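Local coordinates for protein FACT-Spt16 (Cicer arietinum, PDB 5CE6) that probably acts as a histone chaperone subunit of the FACT complex, its N-terminal peptidase-like domain being associated with binding of histones H3-H4 during transcription, at residues T31-F36 against L75-F80; A55-P60 against E84-F89; Y67-A72 against G158-E163; K92-L97 against V117-I122; A193-K198 against G380-E385. All coordinates share one frame; numbering follows the deposited sequence. Where two conformers were deposited one is given.

Contact 1 (T31-F36 against L75-F80); sequences TRLKAF and LWLLGF
R32 lies with its guanidinium flat against the indole of W76, the two planes only 11° apart and the group centres 4.5 Å apart. The cation is off-centre, since CZ sits 31° from the normal of the five-membered ring. Over that ring is the methylene before it: R32 CD stands 3.6 Å from the ring centroid, a CH-pi contact over the face. R32 CB stands above W76 CH2 and CG above CZ2 (3.6 Å), over the rim of the six-membered ring; the extended chain beyond CG carries NE on past the five-membered ring. At the far end R32 NH1 donates to W76 O at 2.8 Å, nearly straight at 169°, in the guanidinium plane and on a carbonyl lone pair. One residue thus offers R32 both a ring face and a backbone acceptor, which together fix the guanidinium's rotation. The pair joins helix 26-42 to the C-terminal end of helix 69-78 within the N-terminal lobe of Spt16, and W76 and F195 of helix 188-196 also meet edge-to-face. Replacing W76 by an alanine would probably leave the R32 aliphatic chain without its aromatic floor and the guanidinium held mainly by the backbone oxygen. At the indole edge, near its plane, F36 CB approaches W76 CZ3 at 4.2 Å. L77 CD1 reaches the first helix beside this stack, 3.7 Å from L33 N.

Contact 2 (A55-P60 against E84-F89); sequences AVACPP and ETIMVF
V56 carries CG1 anti to its carbonyl carbon, which leaves CG2 between the backbone N and C (chi1 -50°), and M87 turns CG anti to its own N. As a directly opposed pair, the two side chains lie side by side and point the same way. M87 bends at chi3 (59°), and its terminal CE comes to 4.0 Å from V56 CG2. Beneath them the backbones form an antiparallel hydrogen-bonded pair: V56 N to M87 O and M87 N to V56 O are both 2.8 Å, each with an N-H...O angle of 175°. C58 and T85 make the next such pair, less evenly, for C58 N to T85 O is 3.0 Å whereas T85 N to C58 O stretches to 3.3 Å. The non-hydrogen-bonded pairs, A55-V88 and A57-I86, turn to the other face, where A55 CB meets V88 CG2 at 3.8 Å and A57 CB meets I86 CG1 at 3.9 Å. Helix 69-78 packs on the V56, C58 and M87 face through L73 and F74; W173 of helix 168-179 packs against I86 and V88 on the reverse. E84 N donates to P59 O at 3.1 Å from well above the carbonyl plane. E84, with both phi and psi positive, shares C58 with T85: a G1 beta bulge closing an antiparallel pair in the mixed sheet of the N-terminal lobe, where strands 53-58 and 85-89 are neighbours.

Contact 3 (Y67-A72 against G158-E163); sequences YLKSTA and GHIARE. With ACT (acetate ion), chain B.
The nearest CA atoms, of S70 and I160, are 7.4 Å apart, so side chains bridge the start of helix 69-78 and the type I turn I160-E163 that follows strand 156-159. This joins a helix N-terminus to the end of strand 156-159, an inner strand of the N-terminal lobe's mixed sheet. L68 occupies the N-cap position, and the carboxylate of E163 reaches the first turn of the helix. E163 OE2 accepts from S70 N at 3.0 Å, while in the conformer described S70 OG donates to E163 OE1, also at 3.0 Å. Each oxygen uses its syn lone pair, and in that conformer the two bonds hold the carboxylate against a single residue. There S70 OG sits between its backbone N and carbonyl carbon (chi1 53°), which places it beside its own N-H for this shared grip. The helix start, with its N-H groups, would probably favour the negative charge. Water 2 links K69 N to E163 OE2. I160 fills the apolar side: its CD1 lies 3.9 Å from K69 CB and 3.7 Å from S70 N. The K69 amino group leads away from the turn to a salt bridge with E382. An acetate ion, probably from the crystallisation liquor, lies at the other side of the helix start, also bonded by R305; L68 N donates to its atom O at 2.8 Å, with an N-H...O angle of 169°.

Contact 4 (K92-L97 against V117-I122); sequences KQIHVL and VGVEII
I94 packs tightly against V119 and I121, its CD1 lying 3.8 Å from V119 CG2 and its CB 4.1 Å from I121 CG1. L33 and Y37 of helix 26-42 pack on I94, and Y37 on V119. The backbone beneath is regular: I94 N donates to E120 O at 2.9 Å, and I94 O receives I122 N at 2.8 Å. Across the sheet the looser side is polar. Q93 and E120 lie side by side, their amide and carboxylate planes 52° apart, and Q93 NE2 reaches E120 OE1 at 3.3 Å in a weak bond. The other end of the amide is engaged too, because H95 NE2 donates to Q93 OE1 at 3.0 Å from above the carbonyl plane, while H95 ND1 pairs with H124. An alanine at Q93 would probably leave H95 NE2 without this acceptor and E120 without its weak amide partner. At the exposed end K92 bends at chi2 and chi3, which folds CD and CE back, and NZ donates to G118 O at 3.1 Å. The strands run parallel at 16°, with helices 100-106 and 110-117 between them in sequence: a beta-alpha-beta crossover connection that places 120-125 at the border of the lobe's mixed sheet.

Contact 5 (A193-K198 against G380-E385); sequences ALFAAK and GIEFRE
K198 NZ is gripped from several directions: it forms a salt bridge with E385 OE2 at 2.7 Å, donates to F195 O at 2.9 Å and to water 3 at the same distance. The lysine and glutamate reach toward each other tip to tip, and E385 OE2 uses its syn lone pair. K198 bends at chi2 (72°) and is extended beyond it, whereas E385 is extended beyond CG. The F195 carbonyl receives the ammonium with the donor tilted 29° from its plane, so the lysine reaches back to a carbonyl of the preceding helix 188-196 as well as to the opposing loop. Water 3 also has A196 O and E385 OE1 within bonding range. This buried charge is thus probably stabilised by its opposite charge and by several oxygens together. K198 CE passes 3.8 Å from G380 CA, where a side chain on the glycine would clash with it. A second carboxylate meets an aromatic edge: E382 OE1 lies near the plane of the F195 ring, 3.5 Å from CD2, with ring and carboxylate planes 81° apart. E382 OE2 has its salt bridge with K69. The contact ties helix 188-196 and the residues after it to the loop between strands 376-378 and 403-414, a buried junction between the N-terminal lobe and the M24 metallopeptidase-like fold of Spt16.

How the contacts relate
Contacts 2 and 4 share one mixed sheet, joined where V88 N meets H95 O at 2.7 Å, and contact 3 reaches the same sheet through A55 N and G158 O at 2.9 Å. Contact 1 packs against that sheet by way of F89: F36 CE2 lies 3.6 Å from F89 CG. Contact 5 connects this lobe to the peptidase-like part of the chain. It touches contact 3 through the salt bridge K69 NZ to E382 OE2, 2.7 Å, and contact 1 through W76 CD2 and F195 CE1, 3.7 Å. The acetate bound at contact 3 is about 5 Å from the E382 side chain. Contacts 4 and 5 stand farthest apart, with centres about 24 Å from each other.

Contact 1 (T31-F36 against L75-F80)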
# COMPACT_ATOMS: atom_id res chain seq x y z
N THR A 31 -14.96 2.71 17.94
CA THR A 31 -13.95 1.71 18.24
C THR A 31 -12.57 2.18 17.81
O THR A 31 -11.59 2.06 18.56
CB THR A 31 -14.28 0.38 17.54
OG1 THR A 31 -15.49 -0.15 18.08
CG2 THR A 31 -13.17 -0.63 17.77
N ARG A 32 -12.50 2.74 16.61
CA ARG A 32 -11.22 3.19 16.08
C ARG A 32 -10.71 4.49 16.72
O ARG A 32 -9.50 4.63 16.92
CB ARG A 32 -11.27 3.25 14.55
CG ARG A 32 -11.31 1.85 13.93
CD ARG A 32 -11.41 1.85 12.42
NE ARG A 32 -11.64 0.50 11.92
CZ ARG A 32 -11.89 0.18 10.65
NH1 ARG A 32 -11.94 1.11 9.72
NH2 ARG A 32 -12.10 -1.09 10.32
N LEU A 33 -11.62 5.40 17.09
CA LEU A 33 -11.21 6.61 17.79
C LEU A 33 -10.62 6.25 19.15
O LEU A 33 -9.61 6.82 19.59
CB LEU A 33 -12.38 7.60 17.94
CG LEU A 33 -12.07 9.01 18.45
CD1 LEU A 33 -11.11 9.70 17.50
CD2 LEU A 33 -13.35 9.83 18.59
N LYS A 34 -11.25 5.28 19.82
CA LYS A 34 -10.75 4.79 21.09
C LYS A 34 -9.38 4.15 20.93
O LYS A 34 -8.46 4.42 21.70
CB LYS A 34 -11.74 3.77 21.67
CG LYS A 34 -11.58 3.51 23.16
CD LYS A 34 -12.94 3.52 23.85
CE LYS A 34 -13.99 2.82 22.99
NZ LYS A 34 -15.38 3.07 23.47
N ALA A 35 -9.25 3.31 19.91
CA ALA A 35 -7.98 2.64 19.61
C ALA A 35 -6.88 3.66 19.38
O ALA A 35 -5.78 3.53 19.92
CB ALA A 35 -8.13 1.73 18.40
N PHE A 36 -7.19 4.69 18.60
CA PHE A 36 -6.27 5.80 18.33
C PHE A 36 -5.86 6.52 19.63
O PHE A 36 -4.67 6.64 19.92
CB PHE A 36 -6.93 6.76 17.32
CG PHE A 36 -6.12 8.01 17.03
CD1 PHE A 36 -4.74 8.00 17.06
CD2 PHE A 36 -6.77 9.20 16.73
CE1 PHE A 36 -4.01 9.15 16.79
CE2 PHE A 36 -6.06 10.35 16.46
CZ PHE A 36 -4.68 10.33 16.48
N LEU A 75 -10.09 7.59 5.96
CA LEU A 75 -10.76 6.36 5.53
C LEU A 75 -10.92 5.37 6.69
O LEU A 75 -11.97 4.74 6.85
CB LEU A 75 -9.98 5.70 4.38
CG LEU A 75 -10.11 6.44 3.04
CD1 LEU A 75 -9.08 5.95 2.04
CD2 LEU A 75 -11.50 6.24 2.48
N TRP A 76 -9.87 5.24 7.49
CA TRP A 76 -9.88 4.31 8.61
C TRP A 76 -10.90 4.73 9.65
O TRP A 76 -11.71 3.92 10.12
CB TRP A 76 -8.48 4.27 9.23
CG TRP A 76 -8.29 3.27 10.34
CD1 TRP A 76 -8.20 1.91 10.21
CD2 TRP A 76 -8.11 3.56 11.73
NE1 TRP A 76 -8.00 1.34 11.45
CE2 TRP A 76 -7.93 2.33 12.39
CE3 TRP A 76 -8.09 4.74 12.48
CZ2 TRP A 76 -7.75 2.25 13.77
CZ3 TRP A 76 -7.89 4.66 13.84
CH2 TRP A 76 -7.73 3.42 14.48
N LEU A 77 -10.90 6.02 9.98
CA LEU A 77 -11.73 6.53 11.05
C LEU A 77 -13.20 6.70 10.62
O LEU A 77 -14.13 6.32 11.35
CB LEU A 77 -11.16 7.87 11.54
CG LEU A 77 -11.31 8.31 13.00
CD1 LEU A 77 -10.85 7.21 13.96
CD2 LEU A 77 -10.50 9.58 13.24
N LEU A 78 -13.39 7.26 9.42
CA LEU A 78 -14.70 7.74 8.98
C LEU A 78 -15.29 6.95 7.81
O LEU A 78 -16.48 7.04 7.53
CB LEU A 78 -14.62 9.22 8.62
CG LEU A 78 -14.29 10.16 9.78
CD1 LEU A 78 -13.78 11.50 9.29
CD2 LEU A 78 -15.50 10.35 10.67
N GLY A 79 -14.44 6.19 7.12
CA GLY A 79 -14.91 5.35 6.03
C GLY A 79 -15.00 6.07 4.70
O GLY A 79 -15.45 5.50 3.71
N PHE A 80 -14.59 7.34 4.67
CA PHE A 80 -14.67 8.17 3.47
C PHE A 80 -13.52 9.16 3.44
O PHE A 80 -12.97 9.53 4.48
CB PHE A 80 -15.98 8.97 3.42
CG PHE A 80 -17.22 8.12 3.43
CD1 PHE A 80 -17.71 7.57 2.26
CD2 PHE A 80 -17.89 7.88 4.62
CE1 PHE A 80 -18.85 6.79 2.27
CE2 PHE A 80 -19.03 7.10 4.64
CZ PHE A 80 -19.52 6.55 3.46
O HOH W 1 -12.66 1.87 6.57

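Contact 2 (A55-P60 against E84-F89)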
# COMPACT_ATOMS: atom_id res chain seq x y z
N ALA A 55 -2.22 16.83 14.09
CA ALA A 55 -2.89 17.48 12.97
C ALA A 55 -2.72 16.64 11.72
O ALA A 55 -1.60 16.26 11.36
CB ALA A 55 -2.31 18.88 12.73
N VAL A 56 -3.84 16.34 11.05
CA VAL A 56 -3.77 15.68 9.75
C VAL A 56 -4.53 16.53 8.75
O VAL A 56 -5.50 17.20 9.10
CB VAL A 56 -4.33 14.22 9.78
CG1 VAL A 56 -3.72 13.43 10.93
CG2 VAL A 56 -5.84 14.21 9.87
N ALA A 57 -4.08 16.52 7.50
CA ALA A 57 -4.68 17.38 6.48
C ALA A 57 -4.61 16.74 5.11
O ALA A 57 -3.58 16.15 4.74
CB ALA A 57 -4.01 18.74 6.48
N CYS A 58 -5.71 16.83 4.36
CA CYS A 58 -5.80 16.23 3.04
C CYS A 58 -6.06 17.31 2.00
O CYS A 58 -6.83 18.23 2.23
CB CYS A 58 -6.93 15.21 3.00
SG CYS A 58 -6.59 13.82 4.07
N PRO A 59 -5.40 17.19 0.83
CA PRO A 59 -5.48 18.17 -0.26
C PRO A 59 -6.78 18.04 -1.05
O PRO A 59 -7.53 17.09 -0.83
CB PRO A 59 -4.28 17.79 -1.14
CG PRO A 59 -4.13 16.35 -0.95
CD PRO A 59 -4.49 16.08 0.50
N PRO A 60 -7.05 18.99 -1.96
CA PRO A 60 -8.20 18.86 -2.86
C PRO A 60 -8.10 17.58 -3.69
O PRO A 60 -7.01 17.00 -3.77
CB PRO A 60 -8.07 20.08 -3.77
CG PRO A 60 -7.35 21.09 -2.94
CD PRO A 60 -6.38 20.30 -2.11
N GLU A 84 -9.53 18.49 1.01
CA GLU A 84 -9.43 19.87 1.50
C GLU A 84 -9.99 20.02 2.92
O GLU A 84 -10.81 20.91 3.20
CB GLU A 84 -10.09 20.85 0.52
CG GLU A 84 -9.54 22.26 0.62
CD GLU A 84 -10.13 23.20 -0.41
OE1 GLU A 84 -11.37 23.22 -0.57
OE2 GLU A 84 -9.33 23.91 -1.06
N THR A 85 -9.54 19.14 3.81
CA THR A 85 -10.00 19.13 5.19
C THR A 85 -8.80 19.03 6.12
O THR A 85 -7.87 18.28 5.86
CB THR A 85 -10.97 17.95 5.44
OG1 THR A 85 -12.15 18.12 4.65
CG2 THR A 85 -11.37 17.86 6.90
N ILE A 86 -8.83 19.80 7.21
CA ILE A 86 -7.83 19.68 8.26
C ILE A 86 -8.51 19.16 9.53
O ILE A 86 -9.57 19.65 9.91
CB ILE A 86 -7.22 21.05 8.57
CG1 ILE A 86 -6.47 21.59 7.35
CG2 ILE A 86 -6.31 20.97 9.78
CD1 ILE A 86 -6.28 23.12 7.40
N MET A 87 -7.91 18.16 10.17
CA MET A 87 -8.47 17.64 11.42
C MET A 87 -7.39 17.63 12.49
O MET A 87 -6.30 17.10 12.27
CB MET A 87 -9.03 16.23 11.21
CG MET A 87 -9.63 15.60 12.43
SD MET A 87 -10.66 14.19 11.97
CE MET A 87 -9.48 13.16 11.11
N VAL A 88 -7.70 18.21 13.65
CA VAL A 88 -6.74 18.29 14.74
C VAL A 88 -7.27 17.65 16.02
O VAL A 88 -8.30 18.07 16.56
CB VAL A 88 -6.34 19.75 15.04
CG1 VAL A 88 -5.41 19.80 16.24
CG2 VAL A 88 -5.65 20.37 13.82
N PHE A 89 -6.56 16.64 16.49
CA PHE A 89 -6.94 15.93 17.70
C PHE A 89 -6.24 16.54 18.89
O PHE A 89 -5.04 16.76 18.85
CB PHE A 89 -6.54 14.47 17.60
CG PHE A 89 -7.12 13.77 16.41
CD1 PHE A 89 -6.44 13.72 15.20
CD2 PHE A 89 -8.36 13.15 16.51
CE1 PHE A 89 -6.98 13.08 14.11
CE2 PHE A 89 -8.91 12.50 15.43
CZ PHE A 89 -8.22 12.46 14.22

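Contact 3 (Y67-A72 against G158-E163)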
# COMPACT_ATOMS: atom_id res chain seq x y z
N TYR A 67 -0.60 7.78 -2.62
CA TYR A 67 -1.28 7.38 -1.39
C TYR A 67 -0.83 8.30 -0.28
O TYR A 67 0.35 8.62 -0.17
CB TYR A 67 -0.93 5.93 -1.04
CG TYR A 67 -1.67 4.93 -1.90
CD1 TYR A 67 -1.29 4.71 -3.22
CD2 TYR A 67 -2.74 4.20 -1.40
CE1 TYR A 67 -1.96 3.81 -4.01
CE2 TYR A 67 -3.42 3.30 -2.18
CZ TYR A 67 -3.02 3.10 -3.49
OH TYR A 67 -3.69 2.21 -4.30
N LEU A 68 -1.78 8.74 0.53
CA LEU A 68 -1.44 9.58 1.67
C LEU A 68 -1.86 8.91 2.95
O LEU A 68 -2.98 8.43 3.08
CB LEU A 68 -2.13 10.94 1.58
CG LEU A 68 -1.69 11.88 0.47
CD1 LEU A 68 -2.44 13.20 0.59
CD2 LEU A 68 -0.19 12.09 0.55
N LYS A 69 -0.94 8.90 3.91
CA LYS A 69 -1.26 8.41 5.23
C LYS A 69 -2.39 9.24 5.87
O LYS A 69 -3.19 8.72 6.62
CB LYS A 69 -0.00 8.45 6.10
CG LYS A 69 -0.11 7.66 7.39
CD LYS A 69 1.23 7.55 8.09
CE LYS A 69 1.77 6.11 8.08
NZ LYS A 69 2.27 5.67 6.74
N SER A 70 -2.45 10.53 5.56
CA SER A 70 -3.52 11.35 6.11
C SER A 70 -4.87 10.91 5.55
O SER A 70 -5.87 10.85 6.26
CB SER A 70 -3.28 12.82 5.78
OG SER A 70 -3.08 12.97 4.39
N THR A 71 -4.89 10.61 4.25
CA THR A 71 -6.11 10.10 3.62
C THR A 71 -6.51 8.77 4.25
O THR A 71 -7.67 8.53 4.56
CB THR A 71 -5.93 9.93 2.11
OG1 THR A 71 -5.80 11.23 1.51
CG2 THR A 71 -7.13 9.22 1.50
N ALA A 72 -5.51 7.93 4.48
CA ALA A 72 -5.76 6.64 5.13
C ALA A 72 -6.41 6.79 6.51
O ALA A 72 -7.29 6.01 6.86
CB ALA A 72 -4.46 5.85 5.23
N GLY A 158 1.95 16.78 16.71
CA GLY A 158 2.40 15.75 15.80
C GLY A 158 1.78 15.92 14.43
O GLY A 158 0.61 16.29 14.31
N HIS A 159 2.57 15.70 13.39
CA HIS A 159 2.04 15.68 12.03
C HIS A 159 2.78 14.62 11.23
O HIS A 159 3.79 14.09 11.67
CB HIS A 159 2.16 17.05 11.37
CG HIS A 159 3.57 17.53 11.19
ND1 HIS A 159 3.98 18.21 10.07
CD2 HIS A 159 4.65 17.43 11.99
CE1 HIS A 159 5.26 18.50 10.18
NE2 HIS A 159 5.70 18.04 11.34
N ILE A 160 2.25 14.30 10.06
CA ILE A 160 2.90 13.35 9.17
C ILE A 160 3.89 14.18 8.36
O ILE A 160 3.56 14.69 7.29
CB ILE A 160 1.88 12.63 8.29
CG1 ILE A 160 0.83 11.96 9.18
CG2 ILE A 160 2.57 11.60 7.41
CD1 ILE A 160 -0.42 11.49 8.44
N ALA A 161 5.09 14.34 8.90
CA ALA A 161 6.02 15.37 8.42
C ALA A 161 6.46 15.18 6.97
O ALA A 161 6.74 16.15 6.27
CB ALA A 161 7.24 15.45 9.34
N ARG A 162 6.51 13.93 6.52
CA ARG A 162 7.01 13.63 5.18
C ARG A 162 6.02 14.00 4.08
O ARG A 162 6.38 14.02 2.90
CB ARG A 162 7.40 12.15 5.07
N GLU A 163 4.78 14.29 4.45
CA GLU A 163 3.79 14.69 3.46
C GLU A 163 4.02 16.12 2.98
O GLU A 163 4.19 17.03 3.79
CB GLU A 163 2.37 14.54 4.01
CG GLU A 163 2.00 13.12 4.26
CD GLU A 163 0.52 12.90 4.51
OE1 GLU A 163 -0.24 13.89 4.58
OE2 GLU A 163 0.13 11.73 4.64
C ACT B . -4.97 6.79 0.16
O ACT B . -4.38 7.83 -0.19
OXT ACT B . -5.87 6.38 -0.62
CH3 ACT B . -4.64 6.09 1.44
O HOH W 2 1.79 10.01 3.74

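Contact 4 (K92-L97 against V117-I122)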
# COMPACT_ATOMS: atom_id res chain seq x y z
N LYS A 92 -9.07 16.73 24.62
CA LYS A 92 -10.49 16.86 24.93
C LYS A 92 -11.36 17.29 23.75
O LYS A 92 -12.58 17.33 23.86
CB LYS A 92 -10.69 17.84 26.09
CG LYS A 92 -9.92 17.46 27.34
CD LYS A 92 -10.33 16.07 27.82
CE LYS A 92 -11.79 16.05 28.23
NZ LYS A 92 -12.29 14.65 28.44
N GLN A 93 -10.72 17.64 22.63
CA GLN A 93 -11.46 18.12 21.47
C GLN A 93 -10.90 17.55 20.16
O GLN A 93 -9.74 17.14 20.09
CB GLN A 93 -11.41 19.65 21.39
CG GLN A 93 -11.93 20.37 22.62
CD GLN A 93 -11.89 21.87 22.47
OE1 GLN A 93 -10.84 22.46 22.21
NE2 GLN A 93 -13.05 22.51 22.61
N ILE A 94 -11.74 17.54 19.13
CA ILE A 94 -11.26 17.30 17.76
C ILE A 94 -11.77 18.46 16.92
O ILE A 94 -12.97 18.68 16.83
CB ILE A 94 -11.82 16.00 17.18
CG1 ILE A 94 -11.41 14.81 18.07
CG2 ILE A 94 -11.29 15.78 15.76
CD1 ILE A 94 -11.88 13.46 17.55
N HIS A 95 -10.85 19.22 16.33
CA HIS A 95 -11.22 20.35 15.50
C HIS A 95 -11.15 19.96 14.04
O HIS A 95 -10.20 19.32 13.61
CB HIS A 95 -10.30 21.53 15.77
CG HIS A 95 -10.45 22.10 17.15
ND1 HIS A 95 -11.22 23.21 17.41
CD2 HIS A 95 -9.93 21.71 18.34
CE1 HIS A 95 -11.18 23.49 18.70
NE2 HIS A 95 -10.40 22.59 19.28
N VAL A 96 -12.18 20.33 13.27
CA VAL A 96 -12.20 20.04 11.85
C VAL A 96 -12.43 21.34 11.10
O VAL A 96 -13.31 22.10 11.46
CB VAL A 96 -13.32 19.05 11.50
CG1 VAL A 96 -13.26 18.67 10.03
CG2 VAL A 96 -13.20 17.78 12.36
N LEU A 97 -11.61 21.61 10.09
CA LEU A 97 -11.82 22.76 9.21
C LEU A 97 -12.17 22.20 7.85
O LEU A 97 -11.37 21.49 7.24
CB LEU A 97 -10.54 23.60 9.12
CG LEU A 97 -10.58 24.81 8.18
CD1 LEU A 97 -11.80 25.67 8.48
CD2 LEU A 97 -9.32 25.63 8.33
N VAL A 117 -14.45 8.62 23.68
CA VAL A 117 -13.19 9.08 24.26
C VAL A 117 -13.31 10.37 25.06
O VAL A 117 -12.31 10.94 25.48
CB VAL A 117 -12.08 9.25 23.18
CG1 VAL A 117 -11.65 7.91 22.65
CG2 VAL A 117 -12.56 10.13 22.05
N GLY A 118 -14.54 10.84 25.25
CA GLY A 118 -14.77 12.03 26.04
C GLY A 118 -14.38 13.32 25.34
O GLY A 118 -14.12 14.33 26.00
N VAL A 119 -14.34 13.30 24.01
CA VAL A 119 -13.94 14.50 23.28
C VAL A 119 -15.10 15.27 22.63
O VAL A 119 -16.11 14.69 22.24
CB VAL A 119 -12.86 14.22 22.21
CG1 VAL A 119 -11.66 13.54 22.84
CG2 VAL A 119 -13.43 13.39 21.06
N GLU A 120 -14.91 16.58 22.51
CA GLU A 120 -15.86 17.46 21.87
C GLU A 120 -15.40 17.75 20.45
O GLU A 120 -14.33 18.31 20.24
CB GLU A 120 -15.94 18.76 22.67
CG GLU A 120 -16.97 19.76 22.21
CD GLU A 120 -16.86 21.06 22.98
OE1 GLU A 120 -15.87 21.22 23.73
OE2 GLU A 120 -17.76 21.92 22.82
N ILE A 121 -16.20 17.36 19.46
CA ILE A 121 -15.91 17.72 18.08
C ILE A 121 -16.35 19.15 17.77
O ILE A 121 -17.50 19.52 18.00
CB ILE A 121 -16.58 16.75 17.12
CG1 ILE A 121 -15.91 15.38 17.26
CG2 ILE A 121 -16.49 17.26 15.69
CD1 ILE A 121 -16.41 14.37 16.30
N ILE A 122 -15.42 19.94 17.26
CA ILE A 122 -15.70 21.34 16.95
C ILE A 122 -15.56 21.53 15.46
O ILE A 122 -14.48 21.33 14.91
CB ILE A 122 -14.72 22.27 17.68
CG1 ILE A 122 -14.79 22.03 19.18
CG2 ILE A 122 -15.03 23.73 17.35
CD1 ILE A 122 -16.17 22.26 19.76

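Contact 5 (A193-K198 against G380-E385)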
# COMPACT_ATOMS: atom_id res chain seq x y z
N ALA A 193 2.07 2.00 13.24
CA ALA A 193 1.79 1.01 14.28
C ALA A 193 0.28 0.81 14.43
O ALA A 193 -0.20 -0.31 14.55
CB ALA A 193 2.40 1.44 15.60
N LEU A 194 -0.46 1.91 14.41
CA LEU A 194 -1.91 1.87 14.55
C LEU A 194 -2.58 1.07 13.43
O LEU A 194 -3.50 0.29 13.68
CB LEU A 194 -2.47 3.30 14.56
CG LEU A 194 -3.95 3.45 14.89
CD1 LEU A 194 -4.25 2.93 16.28
CD2 LEU A 194 -4.33 4.92 14.78
N PHE A 195 -2.11 1.26 12.20
CA PHE A 195 -2.72 0.60 11.05
C PHE A 195 -2.16 -0.82 10.84
O PHE A 195 -2.70 -1.57 10.04
CB PHE A 195 -2.49 1.38 9.75
CG PHE A 195 -3.07 2.77 9.75
CD1 PHE A 195 -4.21 3.08 10.48
CD2 PHE A 195 -2.46 3.78 9.01
CE1 PHE A 195 -4.73 4.38 10.47
CE2 PHE A 195 -2.97 5.08 8.99
CZ PHE A 195 -4.11 5.37 9.72
N ALA A 196 -1.12 -1.18 11.59
CA ALA A 196 -0.36 -2.41 11.30
C ALA A 196 -1.13 -3.72 11.45
O ALA A 196 -1.03 -4.61 10.60
CB ALA A 196 0.91 -2.46 12.15
N ALA A 197 -1.88 -3.85 12.54
CA ALA A 197 -2.66 -5.07 12.77
C ALA A 197 -4.12 -4.85 12.39
O ALA A 197 -4.82 -4.03 13.00
CB ALA A 197 -2.54 -5.53 14.21
N LYS A 198 -4.59 -5.59 11.39
CA LYS A 198 -5.95 -5.42 10.88
C LYS A 198 -6.98 -6.17 11.72
O LYS A 198 -6.70 -7.24 12.27
CB LYS A 198 -6.03 -5.92 9.43
CG LYS A 198 -5.62 -4.91 8.36
CD LYS A 198 -4.14 -4.67 8.34
CE LYS A 198 -3.75 -3.60 7.31
NZ LYS A 198 -2.40 -3.09 7.63
N GLY A 380 -2.48 -2.26 3.27
CA GLY A 380 -3.82 -2.12 3.83
C GLY A 380 -4.55 -1.03 3.08
O GLY A 380 -4.62 -1.04 1.84
N ILE A 381 -5.08 -0.05 3.81
CA ILE A 381 -5.60 1.14 3.14
C ILE A 381 -4.52 1.80 2.27
O ILE A 381 -4.78 2.22 1.14
CB ILE A 381 -6.17 2.13 4.17
CG1 ILE A 381 -7.24 1.43 5.00
CG2 ILE A 381 -6.74 3.35 3.46
CD1 ILE A 381 -7.87 2.31 6.10
N GLU A 382 -3.31 1.91 2.81
CA GLU A 382 -2.16 2.34 2.04
C GLU A 382 -1.63 1.17 1.24
O GLU A 382 -1.49 0.05 1.76
CB GLU A 382 -1.05 2.83 2.97
CG GLU A 382 -1.46 3.97 3.91
CD GLU A 382 -0.47 4.15 5.03
OE1 GLU A 382 -0.57 3.41 6.04
OE2 GLU A 382 0.43 4.99 4.88
N PHE A 383 -1.28 1.40 -0.02
CA PHE A 383 -0.67 0.33 -0.79
C PHE A 383 0.70 -0.07 -0.22
O PHE A 383 1.09 -1.25 -0.23
CB PHE A 383 -0.53 0.74 -2.26
CG PHE A 383 0.01 -0.36 -3.10
CD1 PHE A 383 -0.81 -1.42 -3.47
CD2 PHE A 383 1.33 -0.35 -3.50
CE1 PHE A 383 -0.30 -2.48 -4.22
CE2 PHE A 383 1.85 -1.39 -4.25
CZ PHE A 383 1.03 -2.44 -4.62
N ARG A 384 1.42 0.93 0.28
CA ARG A 384 2.73 0.70 0.83
C ARG A 384 2.81 1.25 2.26
O ARG A 384 2.85 2.47 2.47
CB ARG A 384 3.75 1.38 -0.07
CG ARG A 384 5.17 1.03 0.17
CD ARG A 384 6.01 1.64 -0.94
NE ARG A 384 7.43 1.53 -0.64
CZ ARG A 384 8.17 0.49 -0.97
NH1 ARG A 384 7.63 -0.52 -1.64
NH2 ARG A 384 9.46 0.46 -0.65
N GLU A 385 2.83 0.35 3.24
CA GLU A 385 3.06 0.72 4.63
C GLU A 385 4.57 0.75 4.89
O GLU A 385 5.20 -0.28 5.15
CB GLU A 385 2.33 -0.25 5.56
CG GLU A 385 0.82 -0.24 5.31
CD GLU A 385 0.04 -1.18 6.21
OE1 GLU A 385 0.66 -1.94 6.99
OE2 GLU A 385 -1.21 -1.17 6.14
O HOH W 3 0.01 -4.69 8.02